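Local coordinates for protein Tv2483 (Treponema vincentii, PDB 6DET) that binds L-arginine with high selectivity as a lipoprotein and probably delivers it to an ABC transporter as the solute-binding component, at residues V46-F51 against R252-S257; T67-R72 against S236-M241; S101-T106 against Y218-F223; P118-A123 against D193-L198. All coordinates share one frame; numbering follows the deposited sequence.

Contact 1: residues V46-F51 against R252-S257; sequences VPILSF and RKWFGS. With ARG (arginine), chain B.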
# COMPACT_ATOMS: atom_id res chain seq x y z
N VAL A 46 4.56 -7.15 -2.44
CA VAL A 46 3.82 -6.09 -3.15
C VAL A 46 4.69 -5.59 -4.31
O VAL A 46 5.74 -5.01 -4.05
CB VAL A 46 3.45 -4.92 -2.22
CG1 VAL A 46 2.72 -3.84 -2.98
CG2 VAL A 46 2.59 -5.40 -1.07
N PRO A 47 4.31 -5.79 -5.58
CA PRO A 47 5.18 -5.33 -6.67
C PRO A 47 5.51 -3.84 -6.59
O PRO A 47 4.71 -3.03 -6.09
CB PRO A 47 4.38 -5.66 -7.94
CG PRO A 47 3.46 -6.81 -7.52
CD PRO A 47 3.08 -6.44 -6.09
N ILE A 48 6.71 -3.49 -7.07
CA ILE A 48 7.26 -2.12 -7.05
C ILE A 48 7.55 -1.56 -5.65
O ILE A 48 8.63 -0.99 -5.43
CB ILE A 48 6.35 -1.16 -7.84
CG1 ILE A 48 5.89 -1.83 -9.15
CG2 ILE A 48 7.09 0.12 -8.11
CD1 ILE A 48 5.10 -0.90 -10.12
N LEU A 49 6.61 -1.68 -4.70
CA LEU A 49 6.77 -1.02 -3.40
C LEU A 49 7.65 -1.81 -2.43
O LEU A 49 8.47 -1.21 -1.71
CB LEU A 49 5.40 -0.81 -2.77
CG LEU A 49 4.38 0.06 -3.55
CD1 LEU A 49 3.10 0.19 -2.72
CD2 LEU A 49 4.97 1.43 -3.86
N SER A 50 7.49 -3.13 -2.36
CA SER A 50 8.21 -3.94 -1.38
C SER A 50 8.03 -5.41 -1.74
O SER A 50 7.04 -6.01 -1.34
CB SER A 50 7.72 -3.72 0.06
OG SER A 50 6.32 -3.91 0.17
N PHE A 51 8.98 -5.94 -2.50
CA PHE A 51 8.90 -7.29 -3.05
C PHE A 51 10.30 -7.91 -2.99
O PHE A 51 11.29 -7.26 -2.66
CB PHE A 51 8.35 -7.27 -4.47
CG PHE A 51 9.26 -6.61 -5.46
CD1 PHE A 51 9.24 -5.23 -5.62
CD2 PHE A 51 10.14 -7.36 -6.23
CE1 PHE A 51 10.11 -4.61 -6.51
CE2 PHE A 51 10.99 -6.75 -7.14
CZ PHE A 51 10.97 -5.36 -7.28
N ARG A 252 11.23 7.87 -10.17
CA ARG A 252 11.57 7.69 -11.58
C ARG A 252 12.19 6.32 -11.80
O ARG A 252 11.89 5.65 -12.79
CB ARG A 252 12.52 8.81 -12.03
CG ARG A 252 11.89 10.21 -11.95
CD ARG A 252 12.77 11.30 -12.57
NE ARG A 252 12.06 12.57 -12.60
CZ ARG A 252 12.22 13.55 -11.70
NH1 ARG A 252 13.09 13.42 -10.71
NH2 ARG A 252 11.51 14.67 -11.80
N LYS A 253 13.02 5.87 -10.86
CA LYS A 253 13.60 4.53 -10.92
C LYS A 253 12.53 3.46 -10.98
O LYS A 253 12.61 2.53 -11.80
CB LYS A 253 14.49 4.31 -9.69
CG LYS A 253 15.06 2.90 -9.51
CD LYS A 253 15.66 2.78 -8.09
CE LYS A 253 16.12 1.39 -7.72
NZ LYS A 253 16.65 1.38 -6.32
N TRP A 254 11.53 3.55 -10.11
CA TRP A 254 10.58 2.45 -9.94
C TRP A 254 9.33 2.56 -10.82
O TRP A 254 8.74 1.53 -11.18
CB TRP A 254 10.15 2.36 -8.47
CG TRP A 254 11.23 1.84 -7.59
CD1 TRP A 254 11.96 2.55 -6.69
CD2 TRP A 254 11.72 0.49 -7.55
NE1 TRP A 254 12.88 1.72 -6.07
CE2 TRP A 254 12.75 0.45 -6.59
CE3 TRP A 254 11.39 -0.68 -8.23
CZ2 TRP A 254 13.44 -0.73 -6.29
CZ3 TRP A 254 12.09 -1.84 -7.93
CH2 TRP A 254 13.10 -1.85 -6.98
N PHE A 255 8.93 3.79 -11.18
CA PHE A 255 7.69 4.05 -11.90
C PHE A 255 7.90 4.65 -13.28
O PHE A 255 6.95 4.69 -14.06
CB PHE A 255 6.79 5.01 -11.10
CG PHE A 255 6.34 4.48 -9.76
CD1 PHE A 255 5.43 3.44 -9.67
CD2 PHE A 255 6.82 5.05 -8.58
CE1 PHE A 255 5.03 2.94 -8.43
CE2 PHE A 255 6.40 4.59 -7.34
CZ PHE A 255 5.51 3.51 -7.27
N GLY A 256 9.09 5.15 -13.60
CA GLY A 256 9.34 5.78 -14.88
C GLY A 256 9.04 7.28 -14.90
O GLY A 256 9.36 7.94 -15.90
N SER A 257 8.43 7.80 -13.85
CA SER A 257 8.17 9.24 -13.68
C SER A 257 8.09 9.55 -12.20
O SER A 257 8.07 8.65 -11.34
CB SER A 257 6.88 9.65 -14.39
OG SER A 257 5.75 9.12 -13.71
N ARG B . -3.55 -0.41 0.04
CA ARG B . -3.73 -1.70 0.75
C ARG B . -4.06 -1.43 2.21
O ARG B . -3.76 -0.32 2.69
CB ARG B . -2.46 -2.56 0.66
CG ARG B . -2.13 -3.05 -0.75
CD ARG B . -0.83 -3.83 -0.84
NE ARG B . -0.92 -5.06 -0.08
CZ ARG B . -0.31 -5.30 1.07
NH1 ARG B . -0.53 -6.47 1.67
NH2 ARG B . 0.49 -4.38 1.63
OXT ARG B . -4.59 -2.31 2.90
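The loop after strand 37-42, with F51 at the start of strand 51-52, packs on the end of helix 246-255; V46 of this loop lines the arginine pocket. I48 and F51 meet W254 and F255 here, and no hydrogen bond crosses the contact. I48 does most of the touching through one methyl. Its CG2 lies 3.5 Å from F255 CE1 and 3.8 Å from W254 CB, so it fills the notch between the two aromatic side chains. That methyl is anti to the backbone N of I48, while CG1 takes the place beside the N (chi1 -44°). L49 adds a lighter touch, with CD2 at the edge of the F255 ring, 4.0 Å from CZ. The planes of the F51 ring and the six-membered ring of W254 are 89° apart and the rings meet obliquely, F51 CE1 3.7 Å from W254 CZ3. I48 O lies over one face of the indole, toward its rim. V46 CG2 is 3.6 Å from NH2 of the bound arginine. The helix ends at F255, and G256, with positive phi, follows it. W254 NE1 is hydrogen-bonded to D64 of helix 61-73, and F255 meets Y61 of that helix edge-to-face. L49 and F255 also touch I195 of helix 194-197.

Contact 2: residues T67-R72 against S236-M241; sequences TELCRR and SVLAEM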
# COMPACT_ATOMS: atom_id res chain seq x y z
N THR A 67 15.10 3.11 3.74
CA THR A 67 16.53 2.86 3.91
C THR A 67 17.30 4.17 4.00
O THR A 67 18.19 4.34 4.85
CB THR A 67 17.06 2.00 2.76
OG1 THR A 67 16.41 0.71 2.77
CG2 THR A 67 18.56 1.79 2.89
N GLU A 68 16.98 5.13 3.12
CA GLU A 68 17.70 6.40 3.08
C GLU A 68 17.27 7.29 4.24
O GLU A 68 18.11 7.97 4.85
CB GLU A 68 17.45 7.10 1.73
CG GLU A 68 18.01 8.52 1.65
CD GLU A 68 19.51 8.59 1.84
OE1 GLU A 68 20.18 7.53 1.90
OE2 GLU A 68 20.04 9.73 1.94
N LEU A 69 15.98 7.29 4.57
CA LEU A 69 15.51 8.05 5.71
C LEU A 69 16.22 7.62 6.99
O LEU A 69 16.71 8.46 7.76
CB LEU A 69 14.01 7.86 5.85
CG LEU A 69 13.43 8.54 7.08
CD1 LEU A 69 12.34 9.51 6.70
CD2 LEU A 69 12.92 7.46 7.98
N CYS A 70 16.30 6.30 7.24
CA CYS A 70 16.97 5.83 8.44
C CYS A 70 18.46 6.13 8.39
O CYS A 70 19.07 6.46 9.42
CB CYS A 70 16.70 4.32 8.61
SG CYS A 70 15.06 3.92 9.13
N ARG A 71 19.06 6.07 7.20
CA ARG A 71 20.46 6.44 7.11
C ARG A 71 20.67 7.87 7.58
O ARG A 71 21.57 8.15 8.37
CB ARG A 71 21.00 6.29 5.69
CG ARG A 71 22.50 6.56 5.61
CD ARG A 71 22.99 6.64 4.19
NE ARG A 71 22.52 7.87 3.56
CZ ARG A 71 23.11 9.06 3.71
NH1 ARG A 71 24.19 9.16 4.46
NH2 ARG A 71 22.62 10.14 3.12
N ARG A 72 19.82 8.78 7.10
CA ARG A 72 19.96 10.18 7.51
C ARG A 72 19.72 10.37 9.00
O ARG A 72 20.30 11.29 9.60
CB ARG A 72 19.00 11.05 6.70
CG ARG A 72 19.39 11.17 5.25
CD ARG A 72 18.48 12.10 4.44
NE ARG A 72 18.75 11.99 3.01
CZ ARG A 72 18.50 12.95 2.12
NH1 ARG A 72 17.98 14.10 2.51
NH2 ARG A 72 18.77 12.74 0.84
N SER A 236 9.97 15.27 8.88
CA SER A 236 10.98 16.28 8.58
C SER A 236 12.00 15.76 7.57
O SER A 236 12.42 16.49 6.67
CB SER A 236 11.69 16.71 9.86
OG SER A 236 12.61 17.73 9.57
N VAL A 237 12.43 14.51 7.74
CA VAL A 237 13.41 13.93 6.83
C VAL A 237 12.79 13.63 5.47
O VAL A 237 13.43 13.82 4.42
CB VAL A 237 14.03 12.67 7.45
CG1 VAL A 237 15.05 12.08 6.50
CG2 VAL A 237 14.67 13.03 8.80
N LEU A 238 11.56 13.10 5.45
CA LEU A 238 10.88 12.88 4.18
C LEU A 238 10.80 14.16 3.36
O LEU A 238 10.95 14.14 2.14
CB LEU A 238 9.48 12.33 4.41
CG LEU A 238 9.37 10.87 4.89
CD1 LEU A 238 7.91 10.47 5.14
CD2 LEU A 238 10.05 9.92 3.88
N ALA A 239 10.51 15.28 4.02
CA ALA A 239 10.42 16.55 3.30
C ALA A 239 11.76 16.91 2.68
O ALA A 239 11.82 17.32 1.51
CB ALA A 239 9.94 17.66 4.24
N GLU A 240 12.84 16.76 3.44
CA GLU A 240 14.18 17.02 2.92
C GLU A 240 14.46 16.12 1.72
O GLU A 240 15.00 16.58 0.70
CB GLU A 240 15.21 16.79 4.03
CG GLU A 240 16.68 16.99 3.64
CD GLU A 240 17.65 16.65 4.79
OE1 GLU A 240 17.95 15.46 5.00
OE2 GLU A 240 18.11 17.59 5.49
N MET A 241 14.10 14.84 1.83
CA MET A 241 14.39 13.88 0.78
C MET A 241 13.53 14.13 -0.46
O MET A 241 13.91 13.70 -1.56
CB MET A 241 14.14 12.44 1.29
CG MET A 241 15.15 11.97 2.29
SD MET A 241 14.65 10.44 3.13
CE MET A 241 14.50 9.34 1.75
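L69 and M241 form the close-packed side of a helix-helix contact between helix 61-73 and helix 228-243. The axes of the two short segments approach to 9.9 Å at an angle of 113°. L69 CD1 sits 3.7 Å from V237 CB and equally near L238 CD2, so one methyl serves two neighbours. M241 reaches across in the other direction. Its SD comes within 3.6 Å of L69 CA, over the backbone of the first helix. A bend at chi3 (60°) then turns CE to the aliphatic part of E68, 3.6 Å from CG. I247 of helix 246-255 also packs on L238 and M241.

The other side is polar and more open, with E240 and R71 exposed. Here the R72 chain runs extended and lays its guanidinium flat on M241, whose CG is over the centre of one face, 3.5 Å from CZ. R72 NH1 gives E240 OE1 a hydrogen bond of 2.8 Å, part of a salt bridge. The bond is somewhat bent (146°) and meets the anti side of the carboxylate, well out of its plane. R72 NE binds E68 OE2 at 2.8 Å and is nearly straight. R71 grips the same carboxylate side-on, NE to OE1 and NH2 to OE2. E68 OE2 therefore accepts from both arginines.

D244 adds a further salt bridge to R72 NH1. The like charges of the three carboxylates are probably offset by the guanidinium groups between them. The network should hold the R72 guanidinium in one orientation, as a lid along the rim of the apolar contact.

Contact 3: residues S101-T106 against Y218-F223; sequences SGFSVT and YYTFAF. With ARG (arginine), chain B.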
# COMPACT_ATOMS: atom_id res chain seq x y z
N SER A 101 4.35 -0.73 2.60
CA SER A 101 3.77 -1.66 1.62
C SER A 101 2.47 -1.15 1.01
O SER A 101 1.56 -1.93 0.71
CB SER A 101 3.54 -3.06 2.24
OG SER A 101 4.79 -3.58 2.51
N GLY A 102 2.37 0.17 0.79
CA GLY A 102 1.21 0.71 0.11
C GLY A 102 -0.00 0.84 1.01
O GLY A 102 -1.11 0.45 0.64
N PHE A 103 0.20 1.38 2.21
CA PHE A 103 -0.86 1.54 3.19
C PHE A 103 -1.77 2.72 2.81
O PHE A 103 -1.32 3.88 2.79
CB PHE A 103 -0.22 1.74 4.57
CG PHE A 103 -1.19 1.75 5.73
CD1 PHE A 103 -1.32 0.63 6.56
CD2 PHE A 103 -1.95 2.88 6.02
CE1 PHE A 103 -2.21 0.64 7.60
CE2 PHE A 103 -2.84 2.88 7.08
CZ PHE A 103 -2.97 1.76 7.87
N SER A 104 -3.06 2.44 2.57
CA SER A 104 -4.03 3.47 2.17
C SER A 104 -4.61 4.25 3.35
O SER A 104 -4.99 3.69 4.38
CB SER A 104 -5.16 2.80 1.41
OG SER A 104 -4.66 2.18 0.24
N VAL A 105 -4.69 5.57 3.19
CA VAL A 105 -5.50 6.38 4.10
C VAL A 105 -6.98 6.07 3.89
O VAL A 105 -7.48 6.07 2.76
CB VAL A 105 -5.22 7.87 3.88
CG1 VAL A 105 -6.10 8.68 4.83
CG2 VAL A 105 -3.75 8.17 4.11
N THR A 106 -7.69 5.80 4.99
CA THR A 106 -9.14 5.76 5.00
C THR A 106 -9.62 6.54 6.21
O THR A 106 -8.87 6.75 7.18
CB THR A 106 -9.73 4.36 5.08
OG1 THR A 106 -9.51 3.82 6.39
CG2 THR A 106 -9.14 3.41 4.01
N TYR A 218 -5.02 8.05 -1.12
CA TYR A 218 -3.64 8.37 -0.84
C TYR A 218 -3.00 7.23 -0.06
O TYR A 218 -3.67 6.58 0.75
CB TYR A 218 -3.49 9.63 -0.01
CG TYR A 218 -4.26 10.78 -0.60
CD1 TYR A 218 -3.76 11.48 -1.68
CD2 TYR A 218 -5.50 11.14 -0.08
CE1 TYR A 218 -4.48 12.52 -2.23
CE2 TYR A 218 -6.22 12.19 -0.62
CZ TYR A 218 -5.70 12.87 -1.70
OH TYR A 218 -6.42 13.92 -2.24
N TYR A 219 -1.73 7.01 -0.33
CA TYR A 219 -0.89 6.10 0.44
C TYR A 219 -0.18 6.92 1.51
O TYR A 219 0.17 8.08 1.29
CB TYR A 219 0.17 5.44 -0.43
CG TYR A 219 -0.28 4.24 -1.29
CD1 TYR A 219 -1.50 3.62 -1.09
CD2 TYR A 219 0.59 3.73 -2.21
CE1 TYR A 219 -1.84 2.46 -1.86
CE2 TYR A 219 0.28 2.61 -2.99
CZ TYR A 219 -0.93 1.99 -2.80
OH TYR A 219 -1.21 0.84 -3.53
N THR A 220 0.09 6.27 2.64
CA THR A 220 0.80 6.87 3.76
C THR A 220 1.69 5.81 4.40
O THR A 220 1.76 4.66 3.93
CB THR A 220 -0.20 7.47 4.77
OG1 THR A 220 0.48 8.16 5.83
CG2 THR A 220 -1.07 6.39 5.37
N PHE A 221 2.38 6.20 5.47
CA PHE A 221 3.04 5.27 6.37
C PHE A 221 2.35 5.40 7.73
O PHE A 221 2.14 6.53 8.20
CB PHE A 221 4.53 5.55 6.48
CG PHE A 221 5.23 5.58 5.18
CD1 PHE A 221 5.10 4.52 4.27
CD2 PHE A 221 6.02 6.65 4.83
CE1 PHE A 221 5.76 4.58 3.06
CE2 PHE A 221 6.68 6.69 3.62
CZ PHE A 221 6.54 5.65 2.75
N ALA A 222 1.94 4.27 8.31
CA ALA A 222 1.08 4.25 9.50
C ALA A 222 1.91 4.00 10.76
O ALA A 222 2.75 3.10 10.79
CB ALA A 222 0.02 3.15 9.37
N PHE A 223 1.60 4.76 11.82
CA PHE A 223 2.31 4.72 13.09
C PHE A 223 1.31 4.56 14.22
O PHE A 223 0.11 4.76 14.04
CB PHE A 223 3.13 6.01 13.31
CG PHE A 223 4.27 6.15 12.37
CD1 PHE A 223 4.04 6.55 11.06
CD2 PHE A 223 5.56 5.88 12.76
CE1 PHE A 223 5.06 6.68 10.18
CE2 PHE A 223 6.60 5.99 11.86
CZ PHE A 223 6.32 6.39 10.55
N ARG B . -3.55 -0.41 0.04
CA ARG B . -3.73 -1.70 0.75
C ARG B . -4.06 -1.43 2.21
O ARG B . -3.76 -0.32 2.69
CB ARG B . -2.46 -2.56 0.66
CG ARG B . -2.13 -3.05 -0.75
CD ARG B . -0.83 -3.83 -0.84
NE ARG B . -0.92 -5.06 -0.08
CZ ARG B . -0.31 -5.30 1.07
NH1 ARG B . -0.53 -6.47 1.67
NH2 ARG B . 0.49 -4.38 1.63
OXT ARG B . -4.59 -2.31 2.90
O HOH W 1 2.94 2.63 2.47
O HOH W 2 -7.19 8.09 0.88
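Residues F103 to V105 pair briefly with Y218 to T220 in antiparallel fashion, through T220 N to F103 O and V105 N to Y218 O, both 2.8 Å, after the chain has turned a corner at S101 and G102. S104 and Y219 form a non-hydrogen-bonded pair. One water spans F103 N and T220 O, and another spans V105 O and Y218 N.

Two CH-pi contacts flank this pairing. G102 CA stands over the centre of the Y219 ring, 3.7 Å from the centroid. A222 CB does the same over the F103 ring, at 3.6 Å. F103 points the same way as T220 and lies beside it, while V105 meets T220 at about a right angle. The V105 and T220 CG2 methyls are tight at 3.5 Å. The Y219 ring has S104 OG at its edge, in plane, and its OH goes to D193. T220 OG1 binds C116 O.

The bound arginine takes up polar groups of the corner and of S104. Its amino N donates to G102 O at 2.7 Å and to S104 OG at 2.8 Å. S104 OG is placed beside its own backbone N (chi1 -61°), and it also bonds E217. S104 N returns a nearly straight bond (173°) to the ligand O. At the far end of the ligand, NH2 donates to S101 O.

The corner, together with S104 after it, thus offers acceptors to the ligand ammonium and guanidinium and an N-H to its carboxylate. This is the recognition pattern expected of an amino-acid-binding protein, and the strand pairing probably keeps these groups in place.

Contact 4: residues P118-A123 against D193-L198; sequences PYLQNA and DLIYSL. With ARG (arginine), chain B.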
# COMPACT_ATOMS: atom_id res chain seq x y z
N PRO A 118 0.73 12.15 3.16
CA PRO A 118 0.69 11.18 2.05
C PRO A 118 1.82 11.36 1.05
O PRO A 118 2.26 12.47 0.76
CB PRO A 118 -0.66 11.45 1.40
CG PRO A 118 -1.51 11.92 2.52
CD PRO A 118 -0.61 12.67 3.47
N TYR A 119 2.27 10.23 0.48
CA TYR A 119 3.43 10.26 -0.40
C TYR A 119 3.12 9.79 -1.82
O TYR A 119 3.91 10.09 -2.73
CB TYR A 119 4.60 9.45 0.22
CG TYR A 119 4.42 7.92 0.19
CD1 TYR A 119 3.50 7.28 1.04
CD2 TYR A 119 5.24 7.13 -0.60
CE1 TYR A 119 3.35 5.88 1.03
CE2 TYR A 119 5.10 5.72 -0.62
CZ TYR A 119 4.15 5.12 0.19
OH TYR A 119 4.01 3.74 0.18
N LEU A 120 1.99 9.11 -2.04
CA LEU A 120 1.54 8.70 -3.37
C LEU A 120 0.02 8.78 -3.44
O LEU A 120 -0.65 8.62 -2.42
CB LEU A 120 1.93 7.26 -3.72
CG LEU A 120 3.41 6.93 -3.96
CD1 LEU A 120 3.64 5.42 -4.07
CD2 LEU A 120 3.87 7.67 -5.23
N GLN A 121 -0.51 9.03 -4.66
CA GLN A 121 -1.92 8.80 -4.95
C GLN A 121 -2.10 7.37 -5.42
O GLN A 121 -1.19 6.76 -5.99
CB GLN A 121 -2.45 9.73 -6.04
CG GLN A 121 -2.73 11.10 -5.57
CD GLN A 121 -3.31 11.89 -6.71
OE1 GLN A 121 -2.60 12.20 -7.66
NE2 GLN A 121 -4.61 12.13 -6.67
N ASN A 122 -3.28 6.83 -5.16
CA ASN A 122 -3.62 5.50 -5.64
C ASN A 122 -5.10 5.46 -5.97
O ASN A 122 -5.87 6.36 -5.61
CB ASN A 122 -3.28 4.44 -4.59
CG ASN A 122 -3.66 3.06 -5.04
OD1 ASN A 122 -3.14 2.55 -6.05
ND2 ASN A 122 -4.59 2.43 -4.30
N ALA A 123 -5.47 4.43 -6.72
CA ALA A 123 -6.86 4.15 -7.00
C ALA A 123 -7.02 2.64 -6.96
O ALA A 123 -6.11 1.92 -7.37
CB ALA A 123 -7.28 4.66 -8.36
N ASP A 193 -4.66 -2.48 -6.36
CA ASP A 193 -4.27 -1.07 -6.33
C ASP A 193 -3.54 -0.75 -7.62
O ASP A 193 -2.65 -1.50 -8.06
CB ASP A 193 -3.36 -0.71 -5.15
CG ASP A 193 -4.06 -0.75 -3.80
OD1 ASP A 193 -5.30 -0.90 -3.72
OD2 ASP A 193 -3.34 -0.60 -2.77
N LEU A 194 -3.91 0.37 -8.24
CA LEU A 194 -3.22 0.83 -9.43
C LEU A 194 -1.71 0.87 -9.24
O LEU A 194 -0.96 0.39 -10.10
CB LEU A 194 -3.74 2.22 -9.81
CG LEU A 194 -3.11 2.85 -11.05
CD1 LEU A 194 -3.44 2.02 -12.28
CD2 LEU A 194 -3.64 4.27 -11.22
N ILE A 195 -1.23 1.42 -8.11
CA ILE A 195 0.19 1.73 -7.96
C ILE A 195 1.05 0.48 -8.11
O ILE A 195 2.08 0.49 -8.80
CB ILE A 195 0.46 2.43 -6.61
CG1 ILE A 195 0.04 3.91 -6.70
CG2 ILE A 195 1.91 2.30 -6.19
CD1 ILE A 195 1.01 4.80 -7.52
N TYR A 196 0.68 -0.62 -7.45
CA TYR A 196 1.53 -1.80 -7.54
C TYR A 196 1.26 -2.61 -8.79
O TYR A 196 1.99 -3.57 -9.05
CB TYR A 196 1.43 -2.69 -6.26
CG TYR A 196 0.11 -3.39 -5.96
CD1 TYR A 196 -0.62 -3.10 -4.80
CD2 TYR A 196 -0.36 -4.41 -6.80
CE1 TYR A 196 -1.79 -3.76 -4.52
CE2 TYR A 196 -1.54 -5.06 -6.53
CZ TYR A 196 -2.25 -4.76 -5.40
OH TYR A 196 -3.42 -5.44 -5.14
N SER A 197 0.27 -2.18 -9.59
CA SER A 197 -0.13 -2.85 -10.84
C SER A 197 0.45 -2.20 -12.09
O SER A 197 0.25 -2.71 -13.20
CB SER A 197 -1.65 -2.83 -10.93
OG SER A 197 -2.20 -3.54 -9.86
N LEU A 198 1.20 -1.10 -11.96
CA LEU A 198 1.60 -0.35 -13.15
C LEU A 198 2.43 -1.20 -14.11
O LEU A 198 2.24 -1.12 -15.33
CB LEU A 198 2.36 0.91 -12.74
CG LEU A 198 1.44 1.93 -12.08
CD1 LEU A 198 2.25 3.04 -11.46
CD2 LEU A 198 0.41 2.47 -13.06
N ARG B . -3.55 -0.41 0.04
CA ARG B . -3.73 -1.70 0.75
C ARG B . -4.06 -1.43 2.21
O ARG B . -3.76 -0.32 2.69
CB ARG B . -2.46 -2.56 0.66
CG ARG B . -2.13 -3.05 -0.75
CD ARG B . -0.83 -3.83 -0.84
NE ARG B . -0.92 -5.06 -0.08
CZ ARG B . -0.31 -5.30 1.07
NH1 ARG B . -0.53 -6.47 1.67
NH2 ARG B . 0.49 -4.38 1.63
OXT ARG B . -4.59 -2.31 2.90
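The contact joins strand 120-129 to the short helix 194-197 in a family 3 solute-binding fold, where the chain leaves strand 189-193 beside the arginine pocket. N122 and A123 receive the N-H groups of I195 and L194. L194 N donates to A123 O at 2.8 Å, almost straight at 175°. I195 N donates to N122 OD1 at 3.0 Å and 164°. The N122 side chain reaches this place with CG anti to its backbone N (chi1 178°). The N122 and D193 side chains cross at about a right angle, with no hydrogen bond between them. N122 ND2 is hydrogen-bonded to E217. One amide thus joins the short helix to strand 215-223.

I195 packs against the strand next to this bond. Its CG1 is 3.2 Å from Q121 O, and its CG2 makes a looser touch, 4.1 Å from L120 CD1. I195 also lies against Y219 and F255.

D193 faces the ligand. Its OD2 accepts from the arginine N at 2.8 Å and is hydrogen-bonded to Y219 OH, while OD1 forms a salt bridge with K124. These partners together would favour its negative charge beside the ligand ammonium. S197 OG donates to D193 O across the turn. The Y196 ring lies with one face against that same carbonyl oxygen, and its CE1 is 3.8 Å from CD of the bound arginine.

In the fold
From the N terminus, the chain meets 46-51 first, and this segment waits for 252-257, so contact 1 closes the longest loop. Contact 2 begins at 67-72 and closes at 236-241, within that loop. Contact 3 lies within contact 2, and contact 4 within contact 3. None cross. Contacts 3 and 4 meet on the neighbouring strands 215-223 and 120-129, where Y219 N bonds L120 O. Contact 1 touches both, through S50 to S101 and P47 to Y196. These three also touch the bound arginine. Contact 2 stands apart, about 18 Å between centres from contact 1, and joins helices 61-73 and 228-243, with only L238 brushing F221 of contact 3.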